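Local coordinates for protein Ifi204 (Mus musculus domesticus, PDB 5YZW) that probably acts as an interferon-inducible DNA sensor of the PYHIN family, recognising DNA through its HIN domains in innate immunity, at residues 75-78 against 82-85; 55-58 against 62-65; 134-139 against 154-159; 171-176 against 180-185. All coordinates share one frame; numbering follows the deposited sequence.

In the fold
The HIN fold is a tandem of two OB barrels, and the four contacts fall two to each barrel. Along the chain interaction 2 closes before interaction 1 opens, then come interactions 3 and 4. Interactions 1 and 2 have centres 8 Å apart and share the sheet built on strand 62-71, where Ser84 O and Ala64 N, 2.8 Å apart, probably form a hydrogen bond. Interactions 3 and 4, with centres 14 Å apart, share the second sheet and touch where Leu155 packs against Phe171. About 28 to 32 Å separates the centres of one pair from those of the other, and no atoms touch between them, consistent with each barrel having its own core.

Interaction 1: 75-78 against 82-85; sequences LEIY and CVSD
Ile77 and Cys82 mark the nearest approach of the two backbones, 6.8 Å between CA atoms, so 75-78 and 82-85 meet through side chains and not as paired strands. Ile77, at the end of strand 74-77, does most of the work with its two branches. CG2, standing anti to the backbone N, lies 3.7 Å from Cys82 CB and also touches the sulfur, with Ile77 CG2 to Cys82 SG at 4.0 Å. The other branch carries CD1 to Val83 CG2, again 4.0 Å, the two side chains crossing at about a right angle. A branched isoleucine suits this place because it can serve two neighbours at once, while cysteine and valine offer compact apolar surfaces that fit a buried spot. Tyr78 turns its CB away from 82-85, and its ring meets Phe49 instead. Leu53 touches both Ile77 and Val83, adding loop carbon to the same apolar cluster. Strands 74-77 and 83-84 each pair antiparallel with strand 62-71, through Glu76 with Phe69 and Ser84 with Ala64. The contact thus joins the end of strand 74-77 to the start of strand 83-84, two partners of strand 62-71 in the first OB fold of the HIN domain.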
loop_
_atom_site.group_PDB
_atom_site.type_symbol
_atom_site.label_atom_id
_atom_site.label_comp_id
_atom_site.label_asym_id
_atom_site.label_seq_id
_atom_site.Cartn_x
_atom_site.Cartn_y
_atom_site.Cartn_z
ATOM N N LEU A 75 -8.922 1.182 -4.595
ATOM C CA LEU A 75 -10.112 0.374 -4.849
ATOM C C LEU A 75 -10.411 -0.420 -3.587
ATOM O O LEU A 75 -9.554 -1.167 -3.096
ATOM C CB LEU A 75 -9.925 -0.581 -6.030
ATOM C CG LEU A 75 -9.613 -0.040 -7.414
ATOM C CD1 LEU A 75 -9.833 -1.146 -8.459
ATOM C CD2 LEU A 75 -10.452 1.188 -7.744
ATOM N N GLU A 76 -11.615 -0.248 -3.047
ATOM C CA GLU A 76 -11.976 -0.871 -1.782
ATOM C C GLU A 76 -12.936 -2.037 -2.023
ATOM O O GLU A 76 -13.906 -1.901 -2.773
ATOM C CB GLU A 76 -12.589 0.161 -0.828
ATOM C CG GLU A 76 -11.571 1.226 -0.358
ATOM C CD GLU A 76 -12.082 2.101 0.781
ATOM O OE1 GLU A 76 -11.243 2.785 1.425
ATOM O OE2 GLU A 76 -13.308 2.125 1.018
ATOM N N ILE A 77 -12.648 -3.174 -1.387
ATOM C CA ILE A 77 -13.439 -4.401 -1.462
ATOM C C ILE A 77 -13.887 -4.757 -0.050
ATOM O O ILE A 77 -13.048 -4.969 0.836
ATOM C CB ILE A 77 -12.629 -5.563 -2.055
ATOM C CG1 ILE A 77 -12.116 -5.204 -3.453
ATOM C CG2 ILE A 77 -13.475 -6.824 -2.067
ATOM C CD1 ILE A 77 -11.268 -6.280 -4.091
ATOM N N TYR A 78 -15.195 -4.857 0.157
ATOM C CA TYR A 78 -15.746 -5.068 1.487
ATOM C C TYR A 78 -16.320 -6.463 1.724
ATOM O O TYR A 78 -16.606 -6.802 2.879
ATOM C CB TYR A 78 -16.830 -4.016 1.756
ATOM C CG TYR A 78 -16.243 -2.636 1.967
ATOM C CD1 TYR A 78 -15.661 -2.296 3.180
ATOM C CD2 TYR A 78 -16.237 -1.687 0.946
ATOM C CE1 TYR A 78 -15.115 -1.050 3.380
ATOM C CE2 TYR A 78 -15.686 -0.420 1.144
ATOM C CZ TYR A 78 -15.125 -0.117 2.362
ATOM O OH TYR A 78 -14.563 1.121 2.587
ATOM N N CYS A 82 -17.485 -10.133 -3.713
ATOM C CA CYS A 82 -17.074 -9.174 -4.733
ATOM C C CYS A 82 -16.115 -9.770 -5.756
ATOM O O CYS A 82 -15.905 -9.162 -6.810
ATOM C CB CYS A 82 -16.382 -7.951 -4.088
ATOM S SG CYS A 82 -17.367 -6.994 -2.888
ATOM N N VAL A 83 -15.487 -10.904 -5.456
ATOM C CA VAL A 83 -14.354 -11.403 -6.233
ATOM C C VAL A 83 -14.619 -12.850 -6.644
ATOM O O VAL A 83 -15.058 -13.662 -5.825
ATOM C CB VAL A 83 -13.036 -11.308 -5.428
ATOM C CG1 VAL A 83 -11.864 -11.784 -6.272
ATOM C CG2 VAL A 83 -12.792 -9.861 -4.916
ATOM N N SER A 84 -14.369 -13.169 -7.919
ATOM C CA SER A 84 -14.394 -14.547 -8.416
ATOM C C SER A 84 -13.114 -14.779 -9.213
ATOM O O SER A 84 -12.491 -13.822 -9.685
ATOM C CB SER A 84 -15.641 -14.822 -9.272
ATOM O OG SER A 84 -15.591 -14.058 -10.455
ATOM N N ASP A 85 -12.688 -16.060 -9.333
ATOM C CA ASP A 85 -11.371 -16.336 -9.916
ATOM C C ASP A 85 -11.272 -17.626 -10.749
ATOM O O ASP A 85 -10.185 -18.209 -10.838
ATOM C CB ASP A 85 -10.298 -16.397 -8.818
ATOM C CG ASP A 85 -10.271 -17.737 -8.069
ATOM O OD1 ASP A 85 -11.349 -18.310 -7.777
ATOM O OD2 ASP A 85 -9.151 -18.206 -7.759
#

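Interaction 2: 55-58 against 62-65; sequences SKFI and IIAI
Ile63 reaches from strand 62-71 to Lys56 and Phe57 in the loop opposite, and its two branches go to different partners. CB lies beside the neighbouring strand, with Ile63 CB 3.7 Å from Ser84 O. From there CG2 turns to the loop backbone, Ile63 CG2 standing 3.7 Å from Lys56 O. CG1 takes the crowded position between the backbone N and the carbonyl carbon (chi1 63°), and an extended second torsion then sends CD1 over the aromatic ring. The methyl sits above one face of Phe57 in a CH-pi contact, 3.8 Å from Ile63 CD1 to the ring centroid, offset toward CE2 and CZ. Phenylalanine suits its place by offering a flat face to this methyl, and the branched isoleucine by serving ring and backbone at once. Such a loop, between strands 43-48 and 62-71, occupies the place where an OB fold commonly carries a helix linking its third and fourth strands; here Phe57 is one of the residues that pack the loop on the barrel. The ring also meets Ile77, with Phe57 CZ 3.7 Å from Ile77 CD1, and Phe33 in an edge-to-face pair, while Ile65 CD1 approaches more loosely. Replacing this phenylalanine by alanine would probably leave the methyl of Ile63 without its aromatic surface and open a gap beside Ile65 and Ile77. Phe57 is also the centre of an inverse gamma turn, with a weak bond from Ile58 N to Lys56 O. That carbonyl of Lys56 also accepts a hydrogen bond from Asn61 ND2, while its side chain leads away from the strand to a weak bond between NZ and Val83 O.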
loop_
_atom_site.group_PDB
_atom_site.type_symbol
_atom_site.label_atom_id
_atom_site.label_comp_id
_atom_site.label_asym_id
_atom_site.label_seq_id
_atom_site.Cartn_x
_atom_site.Cartn_y
_atom_site.Cartn_z
ATOM N N SER A 55 -7.136 -16.014 0.170
ATOM C CA SER A 55 -6.928 -17.150 -0.729
ATOM C C SER A 55 -7.045 -16.796 -2.207
ATOM O O SER A 55 -6.628 -17.595 -3.046
ATOM C CB SER A 55 -7.921 -18.274 -0.421
ATOM O OG SER A 55 -9.251 -17.832 -0.620
ATOM N N LYS A 56 -7.589 -15.639 -2.561
ATOM C CA LYS A 56 -7.695 -15.278 -3.970
ATOM C C LYS A 56 -6.699 -14.219 -4.422
ATOM O O LYS A 56 -6.410 -14.125 -5.626
ATOM C CB LYS A 56 -9.120 -14.809 -4.286
ATOM C CG LYS A 56 -10.102 -15.987 -4.290
ATOM C CD LYS A 56 -11.541 -15.532 -4.402
ATOM C CE LYS A 56 -12.492 -16.683 -4.085
ATOM N NZ LYS A 56 -13.904 -16.268 -4.328
ATOM N N PHE A 57 -6.146 -13.436 -3.504
ATOM C CA PHE A 57 -5.140 -12.452 -3.893
ATOM C C PHE A 57 -3.752 -13.084 -3.763
ATOM O O PHE A 57 -2.927 -12.727 -2.913
ATOM C CB PHE A 57 -5.297 -11.182 -3.071
ATOM C CG PHE A 57 -6.435 -10.319 -3.523
ATOM C CD1 PHE A 57 -7.746 -10.636 -3.175
ATOM C CD2 PHE A 57 -6.203 -9.207 -4.329
ATOM C CE1 PHE A 57 -8.801 -9.833 -3.601
ATOM C CE2 PHE A 57 -7.245 -8.403 -4.761
ATOM C CZ PHE A 57 -8.551 -8.712 -4.395
ATOM N N ILE A 58 -3.533 -14.063 -4.630
ATOM C CA ILE A 58 -2.245 -14.730 -4.789
ATOM C C ILE A 58 -1.562 -14.127 -6.009
ATOM O O ILE A 58 -2.188 -14.060 -7.070
ATOM C CB ILE A 58 -2.420 -16.246 -4.966
ATOM C CG1 ILE A 58 -3.195 -16.830 -3.788
ATOM C CG2 ILE A 58 -1.070 -16.928 -5.142
ATOM C CD1 ILE A 58 -2.531 -16.563 -2.463
ATOM N N ILE A 62 -5.604 -14.537 -11.700
ATOM C CA ILE A 62 -6.445 -13.605 -12.444
ATOM C C ILE A 62 -7.843 -13.660 -11.841
ATOM O O ILE A 62 -8.361 -14.746 -11.557
ATOM C CB ILE A 62 -6.433 -13.919 -13.948
ATOM C CG1 ILE A 62 -4.996 -13.801 -14.458
ATOM C CG2 ILE A 62 -7.252 -12.915 -14.706
ATOM C CD1 ILE A 62 -4.791 -14.432 -15.812
ATOM N N ILE A 63 -8.421 -12.484 -11.567
ATOM C CA ILE A 63 -9.627 -12.384 -10.747
ATOM C C ILE A 63 -10.538 -11.311 -11.334
ATOM O O ILE A 63 -10.114 -10.474 -12.136
ATOM C CB ILE A 63 -9.300 -12.071 -9.247
ATOM C CG1 ILE A 63 -8.626 -10.711 -9.107
ATOM C CG2 ILE A 63 -8.430 -13.164 -8.613
ATOM C CD1 ILE A 63 -8.278 -10.301 -7.635
ATOM N N ALA A 64 -11.813 -11.353 -10.937
ATOM C CA ALA A 64 -12.820 -10.397 -11.401
ATOM C C ALA A 64 -13.381 -9.691 -10.172
ATOM O O ALA A 64 -13.839 -10.351 -9.236
ATOM C CB ALA A 64 -13.931 -11.110 -12.212
ATOM N N ILE A 65 -13.312 -8.361 -10.146
ATOM C CA ILE A 65 -13.704 -7.588 -8.967
ATOM C C ILE A 65 -14.985 -6.820 -9.283
ATOM O O ILE A 65 -15.009 -6.011 -10.216
ATOM C CB ILE A 65 -12.595 -6.619 -8.521
ATOM C CG1 ILE A 65 -11.288 -7.364 -8.211
ATOM C CG2 ILE A 65 -13.062 -5.831 -7.300
ATOM C CD1 ILE A 65 -10.111 -6.416 -7.842
#

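Interaction 3: 134-139 against 154-159; sequences KFIYYG and RLTNVR
Ile136 meets Thr156 where strand 135-142 of the second OB barrel passes the short 3-10 turn 154-157. That turn lies between strands 145-151 and 165-169, the connection in which an OB fold often holds a helix. The tight part is methyl against methyl: Ile136 CG2 and Thr156 CG2 are 3.5 Å apart, closer than usual for carbons, with the two side chains crossing obliquely. Isoleucine suits the buried strand position by bringing two apolar branches to it; with CG1 anti to the backbone N (chi1 165°), CG2 faces Thr156. Threonine suits the turn because it divides its duties, a methyl for the strand and a hydroxyl for its own backbone, where OG1 is hydrogen-bonded to Gly153 O. Toward solvent the contact slackens. Lys134 is exposed and leads its chain away from the turn, contributing mainly a carbonyl, with Lys134 O 3.8 Å from Thr156 CG2. Val158 meets the strand through its carbonyl, while its side chain rests on Val192 of strand 189-192. At this other end the fit is loose for a different reason: Tyr138 is buried beside Cys160, but its OH stays 3.7 Å from Val158 O.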
loop_
_atom_site.group_PDB
_atom_site.type_symbol
_atom_site.label_atom_id
_atom_site.label_comp_id
_atom_site.label_asym_id
_atom_site.label_seq_id
_atom_site.Cartn_x
_atom_site.Cartn_y
_atom_site.Cartn_z
ATOM N N LYS A 134 6.320 8.303 22.466
ATOM C CA LYS A 134 5.564 7.220 21.828
ATOM C C LYS A 134 5.678 7.238 20.297
ATOM O O LYS A 134 5.357 6.244 19.637
ATOM C CB LYS A 134 4.081 7.234 22.258
ATOM C CG LYS A 134 3.774 7.803 23.670
ATOM C CD LYS A 134 2.272 8.004 23.928
ATOM C CE LYS A 134 1.687 9.195 23.159
ATOM N NZ LYS A 134 2.502 10.436 23.170
ATOM N N PHE A 135 6.214 8.275 19.698
ATOM C CA PHE A 135 6.373 8.283 18.258
ATOM C C PHE A 135 7.715 7.749 17.978
ATOM O O PHE A 135 8.523 7.773 18.841
ATOM C CB PHE A 135 6.358 9.707 17.723
ATOM C CG PHE A 135 5.038 10.360 17.814
ATOM C CD1 PHE A 135 4.559 10.768 19.006
ATOM C CD2 PHE A 135 4.276 10.528 16.714
ATOM C CE1 PHE A 135 3.340 11.347 19.114
ATOM C CE2 PHE A 135 3.058 11.096 16.802
ATOM C CZ PHE A 135 2.584 11.513 18.006
ATOM N N ILE A 136 7.955 7.284 16.769
ATOM C CA ILE A 136 9.264 6.828 16.328
ATOM C C ILE A 136 9.551 7.370 14.934
ATOM O O ILE A 136 8.736 7.230 14.011
ATOM C CB ILE A 136 9.385 5.297 16.397
ATOM C CG1 ILE A 136 10.593 4.816 15.609
ATOM C CG2 ILE A 136 8.130 4.648 15.893
ATOM C CD1 ILE A 136 10.959 3.445 15.983
ATOM N N TYR A 137 10.706 8.010 14.795
ATOM C CA TYR A 137 11.086 8.780 13.616
ATOM C C TYR A 137 12.210 8.041 12.904
ATOM O O TYR A 137 13.288 7.851 13.474
ATOM C CB TYR A 137 11.539 10.193 14.007
ATOM C CG TYR A 137 10.499 11.013 14.752
ATOM C CD1 TYR A 137 10.299 10.851 16.121
ATOM C CD2 TYR A 137 9.712 11.943 14.084
ATOM C CE1 TYR A 137 9.341 11.594 16.801
ATOM C CE2 TYR A 137 8.752 12.690 14.753
ATOM C CZ TYR A 137 8.572 12.516 16.114
ATOM O OH TYR A 137 7.620 13.264 16.784
ATOM N N TYR A 138 11.959 7.622 11.673
ATOM C CA TYR A 138 12.956 6.948 10.849
ATOM C C TYR A 138 13.453 7.916 9.782
ATOM O O TYR A 138 12.686 8.326 8.905
ATOM C CB TYR A 138 12.379 5.695 10.194
ATOM C CG TYR A 138 12.038 4.567 11.139
ATOM C CD1 TYR A 138 13.029 3.713 11.603
ATOM C CD2 TYR A 138 10.721 4.311 11.513
ATOM C CE1 TYR A 138 12.730 2.663 12.449
ATOM C CE2 TYR A 138 10.409 3.256 12.354
ATOM C CZ TYR A 138 11.425 2.436 12.822
ATOM O OH TYR A 138 11.148 1.380 13.661
ATOM N N GLY A 139 14.727 8.293 9.855
ATOM C CA GLY A 139 15.357 8.986 8.745
ATOM C C GLY A 139 15.528 8.033 7.571
ATOM O O GLY A 139 16.161 6.974 7.715
ATOM N N ARG A 154 0.226 1.108 16.467
ATOM C CA ARG A 154 0.460 -0.323 16.281
ATOM C C ARG A 154 1.766 -0.598 15.537
ATOM O O ARG A 154 2.473 -1.561 15.851
ATOM C CB ARG A 154 -0.730 -0.964 15.557
ATOM C CG ARG A 154 -0.859 -0.617 14.075
ATOM C CD ARG A 154 -2.083 -1.303 13.431
ATOM N NE ARG A 154 -2.576 -0.499 12.321
ATOM C CZ ARG A 154 -2.038 -0.531 11.107
ATOM N NH1 ARG A 154 -1.027 -1.349 10.852
ATOM N NH2 ARG A 154 -2.495 0.257 10.154
ATOM N N LEU A 155 2.122 0.246 14.569
ATOM C CA LEU A 155 3.314 -0.012 13.770
ATOM C C LEU A 155 4.616 0.306 14.508
ATOM O O LEU A 155 5.688 0.072 13.940
ATOM C CB LEU A 155 3.249 0.766 12.439
ATOM C CG LEU A 155 2.270 0.202 11.382
ATOM C CD1 LEU A 155 2.268 1.040 10.107
ATOM C CD2 LEU A 155 2.579 -1.254 11.036
ATOM N N THR A 156 4.572 0.806 15.753
ATOM C CA THR A 156 5.830 0.941 16.482
ATOM C C THR A 156 6.393 -0.404 16.917
ATOM O O THR A 156 7.558 -0.459 17.322
ATOM C CB THR A 156 5.696 1.859 17.719
ATOM O OG1 THR A 156 4.720 1.346 18.632
ATOM C CG2 THR A 156 5.294 3.265 17.316
ATOM N N ASN A 157 5.608 -1.482 16.838
ATOM C CA ASN A 157 6.091 -2.804 17.222
ATOM C C ASN A 157 6.942 -3.469 16.146
ATOM O O ASN A 157 7.399 -4.597 16.360
ATOM C CB ASN A 157 4.922 -3.737 17.572
ATOM C CG ASN A 157 3.903 -3.093 18.499
ATOM O OD1 ASN A 157 2.696 -3.251 18.314
ATOM N ND2 ASN A 157 4.386 -2.367 19.508
ATOM N N VAL A 158 7.166 -2.823 15.007
ATOM C CA VAL A 158 7.930 -3.440 13.927
ATOM C C VAL A 158 9.411 -3.244 14.230
ATOM O O VAL A 158 9.924 -2.125 14.153
ATOM C CB VAL A 158 7.559 -2.850 12.562
ATOM C CG1 VAL A 158 8.485 -3.396 11.481
ATOM C CG2 VAL A 158 6.090 -3.131 12.216
ATOM N N ARG A 159 10.098 -4.332 14.584
ATOM C CA ARG A 159 11.530 -4.270 14.862
ATOM C C ARG A 159 12.263 -3.731 13.643
ATOM O O ARG A 159 12.341 -4.395 12.606
ATOM C CB ARG A 159 12.085 -5.645 15.265
ATOM C CG ARG A 159 13.415 -5.580 16.029
ATOM C CD ARG A 159 13.905 -6.949 16.514
ATOM N NE ARG A 159 14.686 -6.832 17.749
ATOM C CZ ARG A 159 15.687 -7.640 18.097
ATOM N NH1 ARG A 159 16.044 -8.643 17.306
ATOM N NH2 ARG A 159 16.334 -7.445 19.241
#

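Interaction 4: 171-176 against 180-185; sequences FELTST and WQLRSV
Thr174 sits between Gln181 and Arg183, crossing each side chain at about a right angle, and its hydroxyl serves both. OG1 donates to Gln181 OE1, 2.9 Å away, arriving in the carbonyl plane on a lone pair, and accepts from Arg183 NE at 2.9 Å, nearly within the guanidinium plane. Threonine suits the position because one hydroxyl can donate and accept at once. A valine in its place would probably leave Gln181 OE1 without its donor and Arg183 NE without its acceptor, so that the arginine is less firmly set. Gln181, bent at its second torsion (chi2 86°), also swings NE2 back for a weak bond to Thr176 OG1, which is held too by Asp178 N.

The other face is mostly apolar. Ser175 is small enough for its CB to lie over the six-membered ring of Trp180, 3.9 Å from its centroid, while its hydroxyl turns to Arg116. Leu173 comes obliquely to the same ring, Leu173 CD1 being 3.7 Å from Trp180 CE3 and 4.1 Å from Leu182 CD2. At the far end, Ser184 CA makes an off-centre CH-pi contact with the ring of Phe171. Backbone bonds pair Glu172 with Arg183 and Thr174 with Gln181, the strands running antiparallel at 158°. With strand 171-175 also joined to 119-132, and 180-183 lying parallel to 145-151, this is the beta hairpin of the fourth and fifth strands that closes an OB barrel.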
loop_
_atom_site.group_PDB
_atom_site.type_symbol
_atom_site.label_atom_id
_atom_site.label_comp_id
_atom_site.label_asym_id
_atom_site.label_seq_id
_atom_site.Cartn_x
_atom_site.Cartn_y
_atom_site.Cartn_z
ATOM N N PHE A 171 1.238 5.252 3.415
ATOM C CA PHE A 171 1.630 6.320 4.331
ATOM C C PHE A 171 1.224 7.679 3.766
ATOM O O PHE A 171 1.181 7.869 2.551
ATOM C CB PHE A 171 3.137 6.292 4.575
ATOM C CG PHE A 171 3.557 5.315 5.606
ATOM C CD1 PHE A 171 3.295 3.969 5.461
ATOM C CD2 PHE A 171 4.248 5.747 6.747
ATOM C CE1 PHE A 171 3.688 3.053 6.422
ATOM C CE2 PHE A 171 4.627 4.841 7.710
ATOM C CZ PHE A 171 4.345 3.492 7.553
ATOM N N GLU A 172 0.945 8.644 4.650
ATOM C CA GLU A 172 0.489 9.954 4.184
ATOM C C GLU A 172 1.650 10.924 4.066
ATOM O O GLU A 172 2.427 11.096 5.009
ATOM C CB GLU A 172 -0.590 10.558 5.086
ATOM C CG GLU A 172 -1.101 11.922 4.579
ATOM C CD GLU A 172 -2.291 12.480 5.368
ATOM O OE1 GLU A 172 -2.783 11.802 6.292
ATOM O OE2 GLU A 172 -2.723 13.622 5.079
ATOM N N LEU A 173 1.738 11.580 2.914
ATOM C CA LEU A 173 2.810 12.525 2.647
ATOM C C LEU A 173 2.418 13.854 3.268
ATOM O O LEU A 173 1.346 14.392 2.972
ATOM C CB LEU A 173 3.037 12.673 1.141
ATOM C CG LEU A 173 3.960 13.802 0.704
ATOM C CD1 LEU A 173 5.350 13.380 1.109
ATOM C CD2 LEU A 173 3.905 14.013 -0.814
ATOM N N THR A 174 3.255 14.367 4.161
ATOM C CA THR A 174 2.971 15.627 4.821
ATOM C C THR A 174 4.242 16.461 4.825
ATOM O O THR A 174 5.338 15.963 4.547
ATOM C CB THR A 174 2.455 15.413 6.255
ATOM O OG1 THR A 174 3.540 15.038 7.096
ATOM C CG2 THR A 174 1.408 14.291 6.308
ATOM N N SER A 175 4.096 17.745 5.135
ATOM C CA SER A 175 5.272 18.575 5.330
ATOM C C SER A 175 5.096 19.441 6.566
ATOM O O SER A 175 3.977 19.723 7.004
ATOM C CB SER A 175 5.573 19.440 4.094
ATOM O OG SER A 175 4.626 20.474 3.937
ATOM N N THR A 176 6.231 19.790 7.158
ATOM C CA THR A 176 6.370 20.828 8.166
ATOM C C THR A 176 7.439 21.796 7.681
ATOM O O THR A 176 8.110 21.553 6.674
ATOM C CB THR A 176 6.776 20.245 9.523
ATOM O OG1 THR A 176 8.178 19.950 9.498
ATOM C CG2 THR A 176 6.004 18.973 9.827
ATOM N N TRP A 180 9.948 17.089 4.941
ATOM C CA TRP A 180 8.799 16.295 4.554
ATOM C C TRP A 180 8.775 15.002 5.359
ATOM O O TRP A 180 9.816 14.509 5.802
ATOM C CB TRP A 180 8.835 15.980 3.057
ATOM C CG TRP A 180 8.653 17.173 2.168
ATOM C CD1 TRP A 180 9.576 18.140 1.895
ATOM C CD2 TRP A 180 7.476 17.523 1.426
ATOM N NE1 TRP A 180 9.048 19.068 1.031
ATOM C CE2 TRP A 180 7.759 18.713 0.729
ATOM C CE3 TRP A 180 6.207 16.948 1.287
ATOM C CZ2 TRP A 180 6.820 19.337 -0.098
ATOM C CZ3 TRP A 180 5.276 17.569 0.456
ATOM C CH2 TRP A 180 5.588 18.750 -0.220
ATOM N N GLN A 181 7.575 14.451 5.537
ATOM C CA GLN A 181 7.373 13.250 6.336
ATOM C C GLN A 181 6.399 12.315 5.629
ATOM O O GLN A 181 5.534 12.757 4.867
ATOM C CB GLN A 181 6.819 13.574 7.730
ATOM C CG GLN A 181 7.621 14.637 8.511
ATOM C CD GLN A 181 7.185 16.059 8.186
ATOM O OE1 GLN A 181 6.035 16.295 7.809
ATOM N NE2 GLN A 181 8.111 17.011 8.312
ATOM N N LEU A 182 6.544 11.027 5.904
ATOM C CA LEU A 182 5.555 10.011 5.576
ATOM C C LEU A 182 5.011 9.527 6.915
ATOM O O LEU A 182 5.733 8.888 7.692
ATOM C CB LEU A 182 6.174 8.880 4.766
ATOM C CG LEU A 182 6.627 9.241 3.353
ATOM C CD1 LEU A 182 7.436 8.090 2.777
ATOM C CD2 LEU A 182 5.406 9.519 2.487
ATOM N N ARG A 183 3.758 9.869 7.192
ATOM C CA ARG A 183 3.110 9.571 8.459
ATOM C C ARG A 183 2.287 8.295 8.368
ATOM O O ARG A 183 1.449 8.138 7.469
ATOM C CB ARG A 183 2.212 10.739 8.873
ATOM C CG ARG A 183 2.914 11.789 9.692
ATOM C CD ARG A 183 2.135 13.073 9.695
ATOM N NE ARG A 183 3.035 14.214 9.864
ATOM C CZ ARG A 183 3.531 14.607 11.036
ATOM N NH1 ARG A 183 3.220 13.949 12.145
ATOM N NH2 ARG A 183 4.343 15.656 11.095
ATOM N N SER A 184 2.518 7.391 9.308
ATOM C CA SER A 184 1.623 6.261 9.487
ATOM C C SER A 184 0.207 6.760 9.739
ATOM O O SER A 184 -0.000 7.753 10.441
ATOM C CB SER A 184 2.102 5.406 10.656
ATOM O OG SER A 184 1.860 6.076 11.886
ATOM N N VAL A 185 -0.769 6.074 9.143
ATOM C CA VAL A 185 -2.190 6.372 9.305
ATOM C C VAL A 185 -2.940 5.057 9.493
ATOM O O VAL A 185 -2.345 3.971 9.502
ATOM C CB VAL A 185 -2.780 7.156 8.111
ATOM C CG1 VAL A 185 -2.225 8.592 8.046
ATOM C CG2 VAL A 185 -2.547 6.406 6.817
#